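Long-range contacts in alkaline phosphatase D (Bacillus subtilis, PDB 2YEQ), which hydrolyses phosphate monoesters to an alcohol and phosphate, and carries an active site built around iron and calcium ions: residues A1-S6 against T94-S99; L25-A30 against Y90-G95; P8-V13 against P31-G36. All coordinates share one frame; numbering follows the deposited sequence.

Contact 1: residues A1-S6 against T94-S99. With PE5 (3,6,9,12,15,18,21,24-octaoxahexacosan-1-ol), chain Y.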
# COMPACT_ATOMS: atom_id res chain seq x y z
N ALA A 1 -10.40 33.18 -14.53
CA ALA A 1 -11.63 32.76 -15.25
C ALA A 1 -11.30 31.66 -16.25
O ALA A 1 -11.60 31.81 -17.44
CB ALA A 1 -12.26 33.95 -15.98
N PRO A 2 -10.70 30.56 -15.78
CA PRO A 2 -10.50 29.42 -16.68
C PRO A 2 -11.84 28.80 -17.05
O PRO A 2 -12.74 28.72 -16.20
CB PRO A 2 -9.65 28.45 -15.86
CG PRO A 2 -9.91 28.82 -14.44
CD PRO A 2 -10.06 30.32 -14.47
N ASN A 3 -11.98 28.42 -18.31
CA ASN A 3 -13.17 27.73 -18.78
C ASN A 3 -12.71 26.44 -19.42
O ASN A 3 -11.63 26.37 -19.98
CB ASN A 3 -13.97 28.62 -19.74
CG ASN A 3 -14.30 29.99 -19.13
OD1 ASN A 3 -13.74 31.01 -19.55
ND2 ASN A 3 -15.16 30.02 -18.12
N PHE A 4 -13.54 25.42 -19.29
CA PHE A 4 -13.19 24.08 -19.70
C PHE A 4 -14.20 23.56 -20.69
O PHE A 4 -15.39 23.89 -20.59
CB PHE A 4 -13.20 23.17 -18.48
CG PHE A 4 -12.16 23.54 -17.48
CD1 PHE A 4 -12.40 24.55 -16.57
CD2 PHE A 4 -10.93 22.91 -17.48
CE1 PHE A 4 -11.44 24.91 -15.66
CE2 PHE A 4 -9.95 23.27 -16.57
CZ PHE A 4 -10.19 24.25 -15.65
N SER A 5 -13.73 22.74 -21.61
CA SER A 5 -14.58 22.09 -22.58
C SER A 5 -15.08 20.75 -22.02
O SER A 5 -16.01 20.13 -22.55
CB SER A 5 -13.82 21.91 -23.90
OG SER A 5 -12.63 21.21 -23.69
N SER A 6 -14.48 20.30 -20.92
CA SER A 6 -14.93 19.08 -20.26
C SER A 6 -14.65 19.18 -18.77
O SER A 6 -13.79 19.94 -18.34
CB SER A 6 -14.24 17.87 -20.87
OG SER A 6 -15.03 16.74 -20.64
N THR A 94 -12.46 25.64 -9.73
CA THR A 94 -11.61 26.27 -10.73
C THR A 94 -12.53 26.88 -11.78
O THR A 94 -13.34 26.19 -12.39
CB THR A 94 -10.55 25.28 -11.30
OG1 THR A 94 -9.61 26.00 -12.11
CG2 THR A 94 -11.18 24.12 -12.08
N GLY A 95 -12.40 28.19 -11.95
CA GLY A 95 -13.36 28.97 -12.70
C GLY A 95 -14.69 28.78 -12.01
O GLY A 95 -14.84 29.04 -10.80
N HIS A 96 -15.65 28.25 -12.75
CA HIS A 96 -16.96 27.95 -12.22
C HIS A 96 -17.12 26.46 -11.89
O HIS A 96 -18.17 26.05 -11.39
CB HIS A 96 -18.03 28.40 -13.24
CG HIS A 96 -17.88 29.83 -13.67
ND1 HIS A 96 -18.51 30.87 -13.02
CD2 HIS A 96 -17.13 30.38 -14.65
CE1 HIS A 96 -18.17 32.01 -13.61
NE2 HIS A 96 -17.33 31.74 -14.59
N GLU A 97 -16.10 25.65 -12.19
CA GLU A 97 -16.20 24.19 -12.03
C GLU A 97 -15.98 23.79 -10.57
O GLU A 97 -15.06 24.30 -9.92
CB GLU A 97 -15.20 23.46 -12.93
CG GLU A 97 -15.30 23.78 -14.42
CD GLU A 97 -16.50 23.14 -15.10
OE1 GLU A 97 -17.05 22.14 -14.56
OE2 GLU A 97 -16.89 23.66 -16.18
N LEU A 98 -16.82 22.90 -10.05
CA LEU A 98 -16.71 22.42 -8.66
C LEU A 98 -16.32 20.95 -8.61
O LEU A 98 -16.85 20.13 -9.35
CB LEU A 98 -18.05 22.56 -7.94
CG LEU A 98 -18.47 23.94 -7.48
CD1 LEU A 98 -19.91 23.84 -6.92
CD2 LEU A 98 -17.51 24.46 -6.41
N SER A 99 -15.38 20.62 -7.73
CA SER A 99 -14.98 19.23 -7.51
C SER A 99 -16.05 18.48 -6.71
O SER A 99 -16.89 19.09 -6.05
CB SER A 99 -13.65 19.18 -6.75
OG SER A 99 -13.80 19.50 -5.36
C50 PE5 Y . -8.13 27.48 -18.70
O1 PE5 Y . -8.23 26.06 -18.88
C1 PE5 Y . -8.55 25.68 -20.24
C2 PE5 Y . -8.91 24.20 -20.35
O2 PE5 Y . -9.66 23.86 -21.54
C3 PE5 Y . -9.81 22.45 -21.75
C4 PE5 Y . -10.86 21.83 -20.84
O HOH W 1 -15.17 27.82 -15.45
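Pro-2 and His-96 are joined through a single water molecule, and no direct hydrogen bond crosses between residues 1-6 and 94-99. The water oxygen lies 2.7 Å from Pro-2 O, to which it gives a hydrogen, and it accepts the N-H of His-96. Residues 94-97 form the type II' turn of a two-residue beta hairpin, linking strands 87-94 and 97-105 at one side of the four-stranded antiparallel sheet in the N-terminal domain. Thr-94 and Glu-97 close it with a pair of backbone hydrogen bonds. Gly-95 has a positive phi of 59°, and it lies right beside the N-terminal segment: its CA makes a C-H...O contact of 3.6 Å with Pro-2 O, and a side chain at this place would run into that same oxygen. Pro-2 also lays CG against the start of the turn, 3.7 Å from Thr-94 OG1, whose hydroxyl is bonded to Pro-45 O on the neighbouring strand.

Two residues on, Phe-4 sets off toward the hairpin, with CG anti to its own carbonyl carbon (chi1 -64°). The ring crosses the side chain of Thr-94 at about a right angle; Thr-94 CG2 is 3.7 Å from Phe-4 CE1. Glu-97 slides past in the opposite direction, and its aliphatic CG sits 3.7 Å from Phe-4 CD1, while its carboxylate plane stands 82° from the ring. A bound polyether fragment runs along the N-terminal segment, its ether O1 lying 4.0 Å above one face of the Phe-4 ring, offset toward the rim.

Contact 2: residues L25-A30 against Y90-G95. With PE5 (3,6,9,12,15,18,21,24-octaoxahexacosan-1-ol), chain P.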
# COMPACT_ATOMS: atom_id res chain seq x y z
N LEU A 25 -4.76 18.15 1.11
CA LEU A 25 -5.86 18.03 0.17
C LEU A 25 -5.28 17.93 -1.24
O LEU A 25 -4.38 18.69 -1.58
CB LEU A 25 -6.78 19.25 0.26
CG LEU A 25 -7.23 19.71 1.65
CD1 LEU A 25 -8.12 20.97 1.53
CD2 LEU A 25 -7.96 18.59 2.40
N TRP A 26 -5.84 17.05 -2.06
CA TRP A 26 -5.32 16.78 -3.38
C TRP A 26 -6.43 16.82 -4.42
O TRP A 26 -7.55 16.37 -4.19
CB TRP A 26 -4.66 15.39 -3.42
CG TRP A 26 -4.18 14.98 -4.78
CD1 TRP A 26 -2.94 15.17 -5.31
CD2 TRP A 26 -4.95 14.31 -5.81
NE1 TRP A 26 -2.89 14.68 -6.59
CE2 TRP A 26 -4.10 14.16 -6.92
CE3 TRP A 26 -6.27 13.85 -5.89
CZ2 TRP A 26 -4.52 13.55 -8.10
CZ3 TRP A 26 -6.70 13.27 -7.09
CH2 TRP A 26 -5.81 13.12 -8.17
N THR A 27 -6.09 17.37 -5.58
CA THR A 27 -6.82 17.05 -6.79
C THR A 27 -5.88 17.27 -7.98
O THR A 27 -4.70 17.58 -7.80
CB THR A 27 -8.11 17.87 -6.91
OG1 THR A 27 -8.93 17.28 -7.93
CG2 THR A 27 -7.83 19.37 -7.19
N ARG A 28 -6.42 17.07 -9.17
CA ARG A 28 -5.69 17.27 -10.40
C ARG A 28 -6.70 17.72 -11.46
O ARG A 28 -7.80 17.12 -11.59
CB ARG A 28 -4.99 15.99 -10.87
CG ARG A 28 -4.25 16.17 -12.24
CD ARG A 28 -3.41 14.99 -12.67
NE ARG A 28 -3.02 15.23 -14.05
CZ ARG A 28 -2.84 14.33 -15.00
NH1 ARG A 28 -2.90 13.03 -14.76
NH2 ARG A 28 -2.54 14.76 -16.23
N LEU A 29 -6.31 18.73 -12.23
CA LEU A 29 -7.10 19.17 -13.40
C LEU A 29 -6.69 18.35 -14.62
O LEU A 29 -5.58 18.50 -15.12
CB LEU A 29 -6.89 20.65 -13.68
CG LEU A 29 -7.03 21.57 -12.48
CD1 LEU A 29 -6.84 23.05 -12.89
CD2 LEU A 29 -8.40 21.34 -11.82
N ALA A 30 -7.61 17.49 -15.08
CA ALA A 30 -7.36 16.56 -16.16
C ALA A 30 -8.63 16.27 -16.99
O ALA A 30 -9.11 15.14 -17.02
CB ALA A 30 -6.78 15.24 -15.59
N TYR A 90 -14.13 19.07 2.38
CA TYR A 90 -13.33 19.93 1.53
C TYR A 90 -13.78 19.84 0.09
O TYR A 90 -14.38 18.84 -0.32
CB TYR A 90 -11.83 19.60 1.69
CG TYR A 90 -11.45 18.21 1.19
CD1 TYR A 90 -11.56 17.11 2.02
CD2 TYR A 90 -10.98 18.02 -0.12
CE1 TYR A 90 -11.23 15.85 1.56
CE2 TYR A 90 -10.65 16.77 -0.57
CZ TYR A 90 -10.77 15.69 0.25
OH TYR A 90 -10.47 14.44 -0.20
N ARG A 91 -13.50 20.89 -0.67
CA ARG A 91 -13.77 20.89 -2.11
C ARG A 91 -12.94 21.95 -2.80
O ARG A 91 -12.41 22.85 -2.16
CB ARG A 91 -15.26 21.13 -2.40
CG ARG A 91 -15.66 22.53 -2.10
CD ARG A 91 -17.11 22.81 -2.47
NE ARG A 91 -17.48 24.11 -1.94
CZ ARG A 91 -18.71 24.60 -1.94
NH1 ARG A 91 -19.72 23.89 -2.44
NH2 ARG A 91 -18.93 25.81 -1.43
N PHE A 92 -12.84 21.80 -4.11
CA PHE A 92 -12.07 22.71 -4.94
C PHE A 92 -13.00 23.36 -5.95
O PHE A 92 -14.02 22.79 -6.34
CB PHE A 92 -10.99 21.95 -5.72
CG PHE A 92 -9.99 21.24 -4.86
CD1 PHE A 92 -8.83 21.89 -4.45
CD2 PHE A 92 -10.18 19.93 -4.48
CE1 PHE A 92 -7.89 21.24 -3.68
CE2 PHE A 92 -9.23 19.26 -3.69
CZ PHE A 92 -8.09 19.92 -3.30
N LYS A 93 -12.59 24.53 -6.44
CA LYS A 93 -13.31 25.24 -7.50
C LYS A 93 -12.27 25.83 -8.43
O LYS A 93 -11.30 26.43 -7.98
CB LYS A 93 -14.15 26.35 -6.88
CG LYS A 93 -15.07 27.07 -7.82
CD LYS A 93 -15.54 28.39 -7.17
CE LYS A 93 -16.84 28.92 -7.76
NZ LYS A 93 -17.52 29.89 -6.84
N THR A 94 -12.46 25.64 -9.73
CA THR A 94 -11.61 26.27 -10.73
C THR A 94 -12.53 26.88 -11.78
O THR A 94 -13.34 26.19 -12.39
CB THR A 94 -10.55 25.28 -11.30
OG1 THR A 94 -9.61 26.00 -12.11
CG2 THR A 94 -11.18 24.12 -12.08
N GLY A 95 -12.40 28.19 -11.95
CA GLY A 95 -13.36 28.97 -12.70
C GLY A 95 -14.69 28.78 -12.01
O GLY A 95 -14.84 29.04 -10.80
C50 PE5 P . -22.25 26.89 -1.41
O1 PE5 P . -22.40 25.58 -1.96
C1 PE5 P . -22.61 24.57 -0.96
C2 PE5 P . -22.88 23.21 -1.62
O2 PE5 P . -21.92 22.22 -1.19
C3 PE5 P . -22.09 20.90 -1.75
C4 PE5 P . -21.33 20.71 -3.08
O3 PE5 P . -20.18 21.54 -3.24
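Two facing sheets pack here: Leu-25 and Thr-27 of one strand, and Leu-29 just past its end, meet Tyr-90, Phe-92 and Thr-94 of the other. Leu-25 slides past Tyr-90 and sets CD2 over one face of the phenol ring, 3.9 Å from its centroid, in a CH-pi contact. Thr-27 and Phe-92 meet tip to tip: Thr-27 CG2 lies over the centre of the phenyl ring, 3.6 Å from the centroid and 8° off the normal. Thr-27 OG1, anti to its backbone N (chi1 -166°), is bonded to Gly-12 O. The axes of 25-28 and 90-94 pass 8.5 Å apart at -36°, as in aligned beta-sandwich packing, strand 23-28 belonging to the large mixed sheet and 87-94 to the four-stranded antiparallel one. Phe-92 fills the middle of this layer, its CZ 3.9 Å from Leu-25 CB and CE2 3.4 Å from Trp-26 O. An alanine here would probably open a gap between the sheets and leave Thr-27 CG2 and Leu-25 CB without the ring they pack on. Arg-91 sets off away from this interior; its NH2 salt-bridges Glu-49 and NH1 hydrogen-bonds to O1 and O3 of a bound polyether. Leu-29 CD2 rests 3.9 Å from Thr-94 CG2.

Contact 3: residues P8-V13 against P31-G36; sequences PFTLGV and PDPLNG
Thr-10 leans on Pro-33 with CB and OG1. It is the second residue of a type I beta turn running from Phe-9 to Gly-12, in the loop that leads into strand 13-16; opposite lies the loop that follows strand 23-28. From CB outward, the first neighbour is Pro-33 CG, 4.0 Å from Thr-10 CB. At the branch, OG1 stands between the backbone N and the carbonyl carbon (chi1 54°), and from there it touches the proline ring, with Thr-10 OG1 3.6 Å from Pro-33 CB. That contact is only packing; the hydroxyl makes its hydrogen bond to Ala-30 O, just ahead of the proline loop. The other branch, CG2, ends 4.1 Å from Pro-31 O.

The turn itself is closed by Gly-12 N donating to Phe-9 O, and Gly-12 takes a positive phi there. Phe-9 is also the centre of an inverse gamma turn, with Thr-10 N bonded weakly to Pro-8 O. That same Pro-8 oxygen accepts the backbone N-H of Ala-30, which draws the two segments together where Pro-8 and Pro-31 meet. Their CA atoms are 4.1 Å apart, and Pro-31 CD packs 4.0 Å from Pro-8 CA. Beyond Thr-10, Leu-11 crosses Pro-33 at a slant, its methyl CD2 4.2 Å from Pro-33 CB.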
# COMPACT_ATOMS: atom_id res chain seq x y z
N PRO A 8 -13.21 19.06 -15.34
CA PRO A 8 -11.76 18.87 -15.13
C PRO A 8 -11.38 17.88 -14.02
O PRO A 8 -10.26 17.33 -14.02
CB PRO A 8 -11.26 20.27 -14.84
CG PRO A 8 -12.44 21.02 -14.32
CD PRO A 8 -13.63 20.45 -15.02
N PHE A 9 -12.28 17.62 -13.08
CA PHE A 9 -11.93 16.81 -11.91
C PHE A 9 -12.25 15.33 -12.15
O PHE A 9 -12.93 14.69 -11.36
CB PHE A 9 -12.66 17.32 -10.66
CG PHE A 9 -12.36 18.76 -10.31
CD1 PHE A 9 -11.15 19.12 -9.73
CD2 PHE A 9 -13.30 19.75 -10.54
CE1 PHE A 9 -10.88 20.42 -9.40
CE2 PHE A 9 -13.03 21.09 -10.20
CZ PHE A 9 -11.83 21.42 -9.62
N THR A 10 -11.74 14.80 -13.26
CA THR A 10 -12.01 13.44 -13.70
C THR A 10 -11.35 12.40 -12.78
O THR A 10 -11.70 11.22 -12.83
CB THR A 10 -11.44 13.22 -15.13
OG1 THR A 10 -10.04 13.58 -15.11
CG2 THR A 10 -12.21 14.11 -16.18
N LEU A 11 -10.36 12.82 -12.00
CA LEU A 11 -9.66 11.91 -11.07
C LEU A 11 -10.12 12.12 -9.64
O LEU A 11 -9.51 11.59 -8.69
CB LEU A 11 -8.15 12.11 -11.15
CG LEU A 11 -7.62 11.96 -12.58
CD1 LEU A 11 -6.10 12.00 -12.56
CD2 LEU A 11 -8.11 10.71 -13.25
N GLY A 12 -11.18 12.92 -9.49
CA GLY A 12 -11.76 13.18 -8.18
C GLY A 12 -10.88 14.00 -7.28
O GLY A 12 -10.11 14.87 -7.71
N VAL A 13 -11.00 13.72 -5.98
CA VAL A 13 -10.27 14.40 -4.95
C VAL A 13 -9.71 13.39 -3.96
O VAL A 13 -10.05 12.20 -4.00
CB VAL A 13 -11.17 15.44 -4.21
CG1 VAL A 13 -11.75 16.50 -5.20
CG2 VAL A 13 -12.30 14.73 -3.39
N PRO A 31 -9.18 17.29 -17.66
CA PRO A 31 -10.38 17.10 -18.51
C PRO A 31 -10.29 16.00 -19.58
O PRO A 31 -11.32 15.45 -19.92
CB PRO A 31 -10.61 18.48 -19.14
CG PRO A 31 -9.30 19.25 -18.93
CD PRO A 31 -8.71 18.69 -17.67
N ASP A 32 -9.09 15.65 -20.07
CA ASP A 32 -8.84 14.47 -20.97
C ASP A 32 -7.73 13.56 -20.37
O ASP A 32 -6.57 13.63 -20.81
CB ASP A 32 -8.40 15.00 -22.35
CG ASP A 32 -8.31 13.92 -23.42
OD1 ASP A 32 -8.48 12.72 -23.14
OD2 ASP A 32 -8.08 14.32 -24.59
N PRO A 33 -8.07 12.71 -19.40
CA PRO A 33 -7.08 12.20 -18.45
C PRO A 33 -6.10 11.15 -18.99
O PRO A 33 -4.94 11.14 -18.59
CB PRO A 33 -7.94 11.61 -17.32
CG PRO A 33 -9.27 11.32 -17.96
CD PRO A 33 -9.45 12.41 -18.95
N LEU A 34 -6.55 10.29 -19.89
CA LEU A 34 -5.66 9.26 -20.45
C LEU A 34 -4.77 9.78 -21.60
O LEU A 34 -3.87 9.06 -22.05
CB LEU A 34 -6.48 8.04 -20.87
CG LEU A 34 -6.65 7.01 -19.74
CD1 LEU A 34 -7.21 7.65 -18.47
CD2 LEU A 34 -7.52 5.84 -20.20
N ASN A 35 -5.02 10.99 -22.09
CA ASN A 35 -4.21 11.60 -23.15
C ASN A 35 -3.40 12.79 -22.64
O ASN A 35 -3.26 13.81 -23.31
CB ASN A 35 -5.10 12.03 -24.33
CG ASN A 35 -5.86 10.87 -24.93
OD1 ASN A 35 -7.09 10.86 -24.98
ND2 ASN A 35 -5.13 9.88 -25.39
N GLY A 36 -2.88 12.68 -21.43
CA GLY A 36 -2.01 13.68 -20.88
C GLY A 36 -2.70 14.76 -20.07
O GLY A 36 -2.04 15.61 -19.49

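How the contacts relate
Starting at the N terminus, residues 1-6 run to the hairpin at 94-99, so contact 1 closes a long loop that holds the strands from 13-16 to 87-94. Contact 3 is nested inside it, bringing the loop before strand 13-16 to the one after strand 23-28. Contact 2 begins at 25-30, within the span of contact 3, and ends at 90-95, beyond it, so these two cross. Contacts 1 and 2 finish on the same piece of chain and share Thr-94 and Gly-95; a hydrogen bond between Ser-99 OG and Phe-92 N also joins them. Contact 2 joins the two sheets; Phe-9, from contact 3, packs against Thr-27, Leu-29 and Thr-94 at the same interface.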